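Local coordinates for protein 4-alpha-glucanotransferase (Streptococcus agalactiae, PDB 6M6T) that is an amylomaltase, a member of the 4-alpha-glucanotransferase family with a TIM-barrel fold, and binds glycans in pockets, at residues P17-F25 with V100-R109; T52-Q60 with N464-W472. One frame throughout, in Å; residues are numbered along the deposited sequence.

Contact 1 (P17-F25 with V100-R109)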
loop_
_atom_site.group_PDB
_atom_site.type_symbol
_atom_site.label_atom_id
_atom_site.label_comp_id
_atom_site.label_asym_id
_atom_site.label_seq_id
_atom_site.Cartn_x
_atom_site.Cartn_y
_atom_site.Cartn_z
ATOM N N PRO A 17 -8.473 -8.417 12.459
ATOM C CA PRO A 17 -9.318 -8.047 13.561
ATOM C C PRO A 17 -8.465 -7.813 14.810
ATOM O O PRO A 17 -7.282 -8.072 14.778
ATOM C CB PRO A 17 -10.209 -9.265 13.754
ATOM C CG PRO A 17 -9.666 -10.305 12.819
ATOM C CD PRO A 17 -8.283 -9.844 12.437
ATOM N N GLY A 18 -9.092 -7.295 15.868
ATOM C CA GLY A 18 -8.375 -7.031 17.130
ATOM C C GLY A 18 -9.166 -6.187 18.100
ATOM O O GLY A 18 -10.345 -5.964 17.892
ATOM N N ASP A 19 -8.523 -5.721 19.154
ATOM C CA ASP A 19 -9.276 -4.914 20.140
ATOM C C ASP A 19 -8.761 -3.478 20.092
ATOM O O ASP A 19 -9.342 -2.637 20.750
ATOM C CB ASP A 19 -9.097 -5.515 21.533
ATOM C CG ASP A 19 -9.930 -6.758 21.795
ATOM O OD1 ASP A 19 -9.466 -7.860 21.454
ATOM O OD2 ASP A 19 -11.029 -6.612 22.361
ATOM N N LEU A 20 -7.724 -3.244 19.289
ATOM C CA LEU A 20 -7.068 -1.925 19.180
ATOM C C LEU A 20 -7.733 -1.037 18.138
ATOM O O LEU A 20 -7.215 0.049 17.956
ATOM C CB LEU A 20 -5.595 -2.122 18.837
ATOM C CG LEU A 20 -4.790 -2.931 19.838
ATOM C CD1 LEU A 20 -3.306 -2.808 19.564
ATOM C CD2 LEU A 20 -5.095 -2.482 21.243
ATOM N N GLY A 21 -8.783 -1.488 17.455
ATOM C CA GLY A 21 -9.481 -0.608 16.500
ATOM C C GLY A 21 -8.892 -0.663 15.117
ATOM O O GLY A 21 -9.372 0.010 14.243
ATOM N N ILE A 22 -7.893 -1.493 14.940
ATOM C CA ILE A 22 -7.217 -1.569 13.655
ATOM C C ILE A 22 -6.251 -2.743 13.705
ATOM O O ILE A 22 -5.632 -2.998 14.745
ATOM C CB ILE A 22 -6.486 -0.254 13.337
ATOM C CG1 ILE A 22 -5.972 -0.273 11.891
ATOM C CG2 ILE A 22 -5.365 -0.009 14.341
ATOM C CD1 ILE A 22 -6.260 0.983 11.142
ATOM N N GLY A 23 -6.124 -3.472 12.600
ATOM C CA GLY A 23 -5.188 -4.578 12.555
ATOM C C GLY A 23 -3.773 -4.147 12.891
ATOM O O GLY A 23 -3.378 -3.000 12.729
ATOM N N THR A 24 -2.998 -5.103 13.371
ATOM C CA THR A 24 -1.697 -4.850 13.968
ATOM C C THR A 24 -0.734 -5.950 13.541
ATOM O O THR A 24 -1.148 -7.050 13.170
ATOM C CB THR A 24 -1.780 -4.863 15.512
ATOM O OG1 THR A 24 -1.720 -6.228 15.993
ATOM C CG2 THR A 24 -3.073 -4.224 16.038
ATOM N N PHE A 25 0.562 -5.711 13.742
ATOM C CA PHE A 25 1.508 -6.810 13.574
ATOM C C PHE A 25 1.461 -7.762 14.765
ATOM O O PHE A 25 2.500 -8.238 15.245
ATOM C CB PHE A 25 2.923 -6.256 13.407
ATOM C CG PHE A 25 3.112 -5.366 12.205
ATOM C CD1 PHE A 25 2.434 -5.605 11.018
ATOM C CD2 PHE A 25 3.995 -4.293 12.259
ATOM C CE1 PHE A 25 2.627 -4.789 9.923
ATOM C CE2 PHE A 25 4.190 -3.474 11.162
ATOM C CZ PHE A 25 3.513 -3.724 9.995
ATOM N N VAL A 100 -12.776 0.740 10.687
ATOM C CA VAL A 100 -11.820 1.531 11.453
ATOM C C VAL A 100 -12.367 2.941 11.588
ATOM O O VAL A 100 -13.103 3.427 10.720
ATOM C CB VAL A 100 -10.418 1.549 10.812
ATOM C CG1 VAL A 100 -9.399 2.017 11.833
ATOM C CG2 VAL A 100 -10.052 0.201 10.242
ATOM N N ASP A 101 -12.022 3.598 12.694
ATOM C CA ASP A 101 -12.248 5.029 12.872
ATOM C C ASP A 101 -10.869 5.671 13.048
ATOM O O ASP A 101 -10.313 5.704 14.152
ATOM C CB ASP A 101 -13.179 5.321 14.044
ATOM C CG ASP A 101 -13.310 6.822 14.329
ATOM O OD1 ASP A 101 -13.183 7.643 13.376
ATOM O OD2 ASP A 101 -13.525 7.182 15.511
ATOM N N TYR A 102 -10.306 6.161 11.932
ATOM C CA TYR A 102 -9.006 6.823 11.983
ATOM C C TYR A 102 -9.104 8.169 12.679
ATOM O O TYR A 102 -8.116 8.638 13.258
ATOM C CB TYR A 102 -8.444 7.026 10.577
ATOM C CG TYR A 102 -8.092 5.770 9.799
ATOM C CD1 TYR A 102 -9.055 5.110 9.045
ATOM C CD2 TYR A 102 -6.785 5.270 9.785
ATOM C CE1 TYR A 102 -8.742 3.972 8.324
ATOM C CE2 TYR A 102 -6.459 4.134 9.069
ATOM C CZ TYR A 102 -7.446 3.479 8.340
ATOM O OH TYR A 102 -7.147 2.339 7.613
ATOM N N ALA A 103 -10.278 8.807 12.614
ATOM C CA ALA A 103 -10.530 10.060 13.315
ATOM C C ALA A 103 -10.371 9.838 14.814
ATOM O O ALA A 103 -11.196 9.164 15.445
ATOM C CB ALA A 103 -11.933 10.583 12.988
ATOM N N GLY A 104 -9.306 10.378 15.394
ATOM C CA GLY A 104 -9.089 10.186 16.808
ATOM C C GLY A 104 -8.474 8.864 17.218
ATOM O O GLY A 104 -8.380 8.595 18.419
ATOM N N LEU A 105 -8.050 8.022 16.283
ATOM C CA LEU A 105 -7.285 6.852 16.705
ATOM C C LEU A 105 -5.812 7.203 16.904
ATOM O O LEU A 105 -5.140 6.654 17.793
ATOM C CB LEU A 105 -7.448 5.726 15.692
ATOM C CG LEU A 105 -6.562 4.529 15.981
ATOM C CD1 LEU A 105 -7.360 3.265 15.814
ATOM C CD2 LEU A 105 -5.378 4.538 15.039
ATOM N N PHE A 106 -5.295 8.114 16.071
ATOM C CA PHE A 106 -4.003 8.729 16.357
ATOM C C PHE A 106 -4.057 9.468 17.681
ATOM O O PHE A 106 -3.074 9.495 18.430
ATOM C CB PHE A 106 -3.594 9.682 15.224
ATOM C CG PHE A 106 -2.140 10.089 15.269
ATOM C CD1 PHE A 106 -1.718 11.126 16.107
ATOM C CD2 PHE A 106 -1.188 9.420 14.498
ATOM C CE1 PHE A 106 -0.382 11.491 16.171
ATOM C CE2 PHE A 106 0.154 9.780 14.556
ATOM C CZ PHE A 106 0.554 10.821 15.392
ATOM N N GLU A 107 -5.202 10.090 17.972
ATOM C CA GLU A 107 -5.443 10.659 19.292
ATOM C C GLU A 107 -5.201 9.622 20.388
ATOM O O GLU A 107 -4.404 9.846 21.308
ATOM C CB GLU A 107 -6.873 11.216 19.352
ATOM C CG GLU A 107 -7.390 11.574 20.756
ATOM C CD GLU A 107 -8.915 11.419 20.912
ATOM O OE1 GLU A 107 -9.367 10.456 21.594
ATOM O OE2 GLU A 107 -9.660 12.265 20.350
ATOM N N LYS A 108 -5.848 8.457 20.283
ATOM C CA LYS A 108 -5.899 7.543 21.416
ATOM C C LYS A 108 -4.657 6.671 21.564
ATOM O O LYS A 108 -4.413 6.157 22.661
ATOM C CB LYS A 108 -7.141 6.656 21.324
ATOM C CG LYS A 108 -8.447 7.419 21.522
ATOM C CD LYS A 108 -9.514 6.567 22.205
ATOM C CE LYS A 108 -10.809 7.356 22.369
ATOM N NZ LYS A 108 -11.177 8.059 21.107
ATOM N N ARG A 109 -3.867 6.475 20.511
ATOM C CA ARG A 109 -2.697 5.622 20.691
ATOM C C ARG A 109 -1.550 6.338 21.380
ATOM O O ARG A 109 -0.625 5.672 21.859
ATOM C CB ARG A 109 -2.202 5.086 19.350
ATOM C CG ARG A 109 -3.239 4.327 18.566
ATOM C CD ARG A 109 -2.679 3.903 17.221
ATOM N NE ARG A 109 -1.600 2.920 17.337
ATOM C CZ ARG A 109 -1.791 1.624 17.569
ATOM N NH1 ARG A 109 -3.021 1.150 17.725
ATOM N NH2 ARG A 109 -0.753 0.804 17.650
#
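I22 of the loop 17-25 packs against V100, Y102 and L105. Its CB already lies 4.0 Å from CG1 of V100. Here the chain forks. The branch methyl I22 CG2 turns to the start of the helix, meeting CD1 of L105 at 4.1 Å and, somewhat farther off, the guanidinium of R109. The longer branch sets out with CG1 anti to the backbone N (chi1 -171°), which directs it to V100 and Y102. I22 CG1 stays beside the valine, 4.1 Å from V100 CG1. The terminal CD1 of I22 touches CG1 of V100 at 3.4 Å and ends 3.8 Å from CE2 of Y102, approaching that ring obliquely, with the two side chains crossing at about a right angle. V100 CG1 itself lies over one face of the Y102 ring, near the rim, so that the ends of the three side chains meet one another.

In the TIM-barrel fold, 17-25 belongs to the connection between strand 6-10 and helix 27-38, while 100-109 runs from a loop into the first turn of helix 105-122, with G104 at its N-cap. The backbone also takes part: L105 CD1 lies 3.9 Å from the carbonyl O of L20, and the carbonyl O of G21 faces V100 CG1. G21 takes a positive phi (89°) where the loop passes L105 CD1. At the far end of the contact, L20 CB comes to the edge of the R109 guanidinium, 4.3 Å from NH1. R109 NH2 makes a weak hydrogen bond to the carbonyl O of I72, and the Y102 hydroxyl is hydrogen-bonded to the carbonyl O of W470.

Contact 2 (T52-Q60 with N464-W472). With AC1 (4,6-dideoxy-4-{[(1S,4R,5S,6S)-4,5,6-trihydroxy-3-(hydroxymethyl)cyclohex-2-en-1-yl]amino}-alpha-D-glucopyranose), chain I; ASO (1,5-anhydro-D-glucitol), chain B.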
loop_
_atom_site.group_PDB
_atom_site.type_symbol
_atom_site.label_atom_id
_atom_site.label_comp_id
_atom_site.label_asym_id
_atom_site.label_seq_id
_atom_site.Cartn_x
_atom_site.Cartn_y
_atom_site.Cartn_z
ATOM N N THR A 52 0.278 7.694 7.183
ATOM C CA THR A 52 -0.920 8.231 6.561
ATOM C C THR A 52 -1.229 9.630 7.079
ATOM O O THR A 52 -0.820 10.016 8.178
ATOM C CB THR A 52 -2.114 7.331 6.822
ATOM O OG1 THR A 52 -2.512 7.491 8.189
ATOM C CG2 THR A 52 -1.743 5.892 6.580
ATOM N N SER A 53 -2.028 10.351 6.285
ATOM C CA SER A 53 -2.461 11.730 6.464
ATOM C C SER A 53 -3.976 11.772 6.661
ATOM O O SER A 53 -4.606 10.758 6.975
ATOM C CB SER A 53 -2.037 12.580 5.262
ATOM O OG SER A 53 -1.971 13.957 5.598
ATOM N N PHE A 54 -4.550 12.972 6.562
ATOM C CA PHE A 54 -6.000 13.091 6.456
ATOM C C PHE A 54 -6.487 12.297 5.245
ATOM O O PHE A 54 -5.848 12.282 4.188
ATOM C CB PHE A 54 -6.417 14.573 6.348
ATOM C CG PHE A 54 -7.897 14.778 6.090
ATOM C CD1 PHE A 54 -8.805 14.782 7.138
ATOM C CD2 PHE A 54 -8.384 14.950 4.791
ATOM C CE1 PHE A 54 -10.171 14.951 6.900
ATOM C CE2 PHE A 54 -9.751 15.122 4.548
ATOM C CZ PHE A 54 -10.642 15.120 5.601
ATOM N N GLY A 55 -7.621 11.615 5.402
ATOM C CA GLY A 55 -8.141 10.746 4.364
ATOM C C GLY A 55 -7.694 9.302 4.465
ATOM O O GLY A 55 -8.361 8.419 3.906
ATOM N N ASP A 56 -6.569 9.055 5.140
ATOM C CA ASP A 56 -6.105 7.740 5.574
ATOM C C ASP A 56 -5.547 6.885 4.426
ATOM O O ASP A 56 -5.368 5.667 4.578
ATOM C CB ASP A 56 -7.221 7.012 6.347
ATOM C CG ASP A 56 -7.838 7.902 7.451
ATOM O OD1 ASP A 56 -7.051 8.572 8.172
ATOM O OD2 ASP A 56 -9.091 7.932 7.599
ATOM N N SER A 57 -5.220 7.514 3.300
ATOM C CA SER A 57 -4.574 6.849 2.177
ATOM C C SER A 57 -3.102 6.589 2.467
ATOM O O SER A 57 -2.398 7.491 2.935
ATOM C CB SER A 57 -4.720 7.711 0.921
ATOM O OG SER A 57 -3.750 7.384 -0.055
ATOM N N PRO A 58 -2.592 5.377 2.224
ATOM C CA PRO A 58 -1.151 5.124 2.298
ATOM C C PRO A 58 -0.380 5.500 1.039
ATOM O O PRO A 58 0.844 5.343 1.014
ATOM C CB PRO A 58 -1.089 3.612 2.550
ATOM C CG PRO A 58 -2.320 3.069 1.900
ATOM C CD PRO A 58 -3.373 4.130 2.059
ATOM N N TYR A 59 -1.050 5.985 -0.007
ATOM C CA TYR A 59 -0.402 6.433 -1.231
ATOM C C TYR A 59 -0.190 7.955 -1.258
ATOM O O TYR A 59 -0.004 8.537 -2.341
ATOM C CB TYR A 59 -1.220 5.967 -2.440
ATOM C CG TYR A 59 -1.400 4.460 -2.511
ATOM C CD1 TYR A 59 -2.414 3.818 -1.796
ATOM C CD2 TYR A 59 -0.546 3.672 -3.293
ATOM C CE1 TYR A 59 -2.575 2.417 -1.864
ATOM C CE2 TYR A 59 -0.692 2.280 -3.369
ATOM C CZ TYR A 59 -1.706 1.651 -2.656
ATOM O OH TYR A 59 -1.842 0.269 -2.741
ATOM N N GLN A 60 -0.268 8.609 -0.083
ATOM C CA GLN A 60 -0.003 10.041 0.111
ATOM C C GLN A 60 0.630 10.188 1.501
ATOM O O GLN A 60 -0.029 10.551 2.479
ATOM C CB GLN A 60 -1.298 10.845 -0.005
ATOM C CG GLN A 60 -1.156 12.335 -0.004
ATOM C CD GLN A 60 -2.472 13.007 -0.284
ATOM O OE1 GLN A 60 -3.231 12.547 -1.135
ATOM N NE2 GLN A 60 -2.763 14.093 0.433
ATOM N N ASN A 464 -10.858 8.776 -6.075
ATOM C CA ASN A 464 -11.264 10.163 -6.286
ATOM C C ASN A 464 -12.383 10.598 -5.335
ATOM O O ASN A 464 -13.227 11.426 -5.692
ATOM C CB ASN A 464 -11.662 10.400 -7.750
ATOM C CG ASN A 464 -11.416 11.805 -8.197
ATOM O OD1 ASN A 464 -10.308 12.341 -8.052
ATOM N ND2 ASN A 464 -12.459 12.433 -8.727
ATOM N N THR A 465 -12.407 10.028 -4.128
ATOM C CA THR A 465 -13.222 10.516 -3.019
ATOM C C THR A 465 -12.369 10.492 -1.755
ATOM O O THR A 465 -11.232 10.013 -1.760
ATOM C CB THR A 465 -14.506 9.687 -2.807
ATOM O OG1 THR A 465 -14.161 8.348 -2.441
ATOM C CG2 THR A 465 -15.392 9.660 -4.060
ATOM N N VAL A 466 -12.912 11.038 -0.667
ATOM C CA VAL A 466 -12.285 10.905 0.644
ATOM C C VAL A 466 -13.217 10.298 1.696
ATOM O O VAL A 466 -12.726 9.705 2.678
ATOM C CB VAL A 466 -11.726 12.255 1.143
ATOM C CG1 VAL A 466 -10.662 12.015 2.220
ATOM C CG2 VAL A 466 -11.134 13.066 -0.012
ATOM N N GLY A 467 -14.532 10.400 1.541
ATOM C CA GLY A 467 -15.432 9.732 2.456
ATOM C C GLY A 467 -15.267 8.219 2.504
ATOM O O GLY A 467 -15.287 7.539 1.464
ATOM N N GLY A 468 -15.070 7.695 3.720
ATOM C CA GLY A 468 -15.229 6.282 4.030
ATOM C C GLY A 468 -14.422 5.304 3.203
ATOM O O GLY A 468 -14.988 4.438 2.519
ATOM N N ASN A 469 -13.097 5.420 3.284
ATOM C CA ASN A 469 -12.170 4.603 2.518
ATOM C C ASN A 469 -11.116 4.045 3.463
ATOM O O ASN A 469 -10.725 4.709 4.424
ATOM C CB ASN A 469 -11.482 5.421 1.381
ATOM C CG ASN A 469 -12.381 5.627 0.155
ATOM O OD1 ASN A 469 -12.879 4.675 -0.434
ATOM N ND2 ASN A 469 -12.582 6.874 -0.225
ATOM N N TRP A 470 -10.640 2.830 3.165
ATOM C CA TRP A 470 -9.617 2.136 3.951
ATOM C C TRP A 470 -10.138 1.729 5.327
ATOM O O TRP A 470 -9.374 1.610 6.290
ATOM C CB TRP A 470 -8.336 2.969 4.085
ATOM C CG TRP A 470 -8.025 3.794 2.852
ATOM C CD1 TRP A 470 -8.258 5.132 2.685
ATOM C CD2 TRP A 470 -7.437 3.340 1.621
ATOM N NE1 TRP A 470 -7.858 5.535 1.436
ATOM C CE2 TRP A 470 -7.349 4.457 0.763
ATOM C CE3 TRP A 470 -6.980 2.102 1.162
ATOM C CZ2 TRP A 470 -6.819 4.372 -0.534
ATOM C CZ3 TRP A 470 -6.452 2.019 -0.128
ATOM C CH2 TRP A 470 -6.379 3.146 -0.958
ATOM N N GLN A 471 -11.440 1.487 5.422
ATOM C CA GLN A 471 -12.071 1.247 6.700
ATOM C C GLN A 471 -12.502 -0.190 6.916
ATOM O O GLN A 471 -12.973 -0.513 8.012
ATOM C CB GLN A 471 -13.297 2.147 6.857
ATOM C CG GLN A 471 -12.976 3.487 7.410
ATOM C CD GLN A 471 -14.049 4.460 7.072
ATOM O OE1 GLN A 471 -15.140 4.057 6.647
ATOM N NE2 GLN A 471 -13.757 5.752 7.227
ATOM N N TRP A 472 -12.383 -1.058 5.919
ATOM C CA TRP A 472 -12.883 -2.414 6.104
ATOM C C TRP A 472 -12.002 -3.198 7.070
ATOM O O TRP A 472 -10.774 -3.221 6.944
ATOM C CB TRP A 472 -12.964 -3.151 4.777
ATOM C CG TRP A 472 -13.628 -4.468 4.923
ATOM C CD1 TRP A 472 -14.954 -4.698 5.158
ATOM C CD2 TRP A 472 -13.002 -5.750 4.857
ATOM N NE1 TRP A 472 -15.194 -6.049 5.227
ATOM C CE2 TRP A 472 -14.011 -6.717 5.050
ATOM C CE3 TRP A 472 -11.684 -6.177 4.656
ATOM C CZ2 TRP A 472 -13.744 -8.079 5.049
ATOM C CZ3 TRP A 472 -11.423 -7.527 4.663
ATOM C CH2 TRP A 472 -12.450 -8.463 4.851
HETATM C C1 AC1 I . -5.200 7.007 -4.412
HETATM O O2 AC1 I . -7.420 7.015 -5.475
HETATM C C2 AC1 I . -6.645 7.544 -4.382
HETATM C C4A AC1 I . -6.869 14.634 -2.421
HETATM C C3 AC1 I . -6.690 9.043 -4.422
HETATM O O3 AC1 I . -8.066 9.380 -4.344
HETATM C C4 AC1 I . -5.881 9.610 -3.230
HETATM N N4A AC1 I . -5.918 11.090 -3.026
HETATM C C5 AC1 I . -4.457 9.144 -3.480
HETATM O O5 AC1 I . -4.406 7.702 -3.399
HETATM C C6 AC1 I . -3.534 9.749 -2.427
HETATM C C1B AC1 I . -6.967 11.664 -2.138
HETATM C C2B AC1 I . -7.905 12.476 -3.014
HETATM O O2B AC1 I . -8.410 11.667 -4.080
HETATM C C3B AC1 I . -7.099 13.654 -3.584
HETATM O O3B AC1 I . -7.816 14.299 -4.659
HETATM O O4 AC1 I . -6.024 15.762 -2.797
HETATM C C5B AC1 I . -6.362 13.955 -1.294
HETATM C C7B AC1 I . -6.438 12.539 -1.155
HETATM C C6B AC1 I . -5.766 14.858 -0.186
HETATM O O6B AC1 I . -5.458 16.164 -0.720
HETATM C C1 ASO B . -1.836 4.087 -7.102
HETATM C C2 ASO B . -3.075 3.589 -6.329
HETATM C C3 ASO B . -4.181 4.657 -6.367
HETATM C C4 ASO B . -3.620 5.949 -5.748
HETATM C C5 ASO B . -2.387 6.377 -6.496
HETATM C C6 ASO B . -1.712 7.504 -5.715
HETATM O O2 ASO B . -3.550 2.347 -6.862
HETATM O O3 ASO B . -5.359 4.186 -5.626
HETATM O O4 ASO B . -4.598 7.017 -5.750
HETATM O O5 ASO B . -1.413 5.330 -6.504
HETATM O O6 ASO B . -0.283 7.387 -5.835
#
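The loop after strand 43-45 of the TIM barrel forms one wall of the glycan pocket, and here it packs against 464-472 around the indole of W470. One face of that indole is lined by 52-60: P58 CD sits over the centre of the six-membered ring, 4.0 Å from its centroid and 5° off the normal, and S57 CA lies over the five-membered ring nearer its rim, both as CH-pi contacts. The carbonyl O of G55 instead approaches the indole edge, 3.5 Å from CD1. At the outer end of the six-membered ring, W470 CH2 meets Y59 CE1 at 4.0 Å, obliquely to both rings. V466 CG1 packs on G55 CA and F54 CE2, the two central residues of the type II turn S53-D56.

S57 OG accepts from Y59 N (3.0 Å) in an ST turn and is also weakly bonded to AC1 O5, its position anti to the backbone N (chi1 159°) allowing both. Y59 turns one ring face to ASO C2, while its hydroxyl is hydrogen-bonded to D216. N464 N adds a weak bond to AC1 O3. Sugar resting on an aromatic face beside polar loop groups is typical of carbohydrate-binding sites.

Overall arrangement
Contact 1 is buried throughout, whereas contact 2 is only partly buried and opens at F54 and V466 toward the surface while bordering the glycan pocket. Their chemistry differs accordingly: mainly aliphatic packing, with the Y102 ring and the R109 guanidinium at its sides, in contact 1, but CH-pi packing and weak polar bonds to sugar in contact 2. The two lie side by side, centres about 14 Å apart, and their segments alternate along the chain. The segment 100-109 links them directly, since V100 N probably bonds to Q471 O at 3.0 Å. Contact 1 is set back from the ligands, the Y102 side chain lying about 13 Å from AC1 and from ASO, whereas contact 2 touches both.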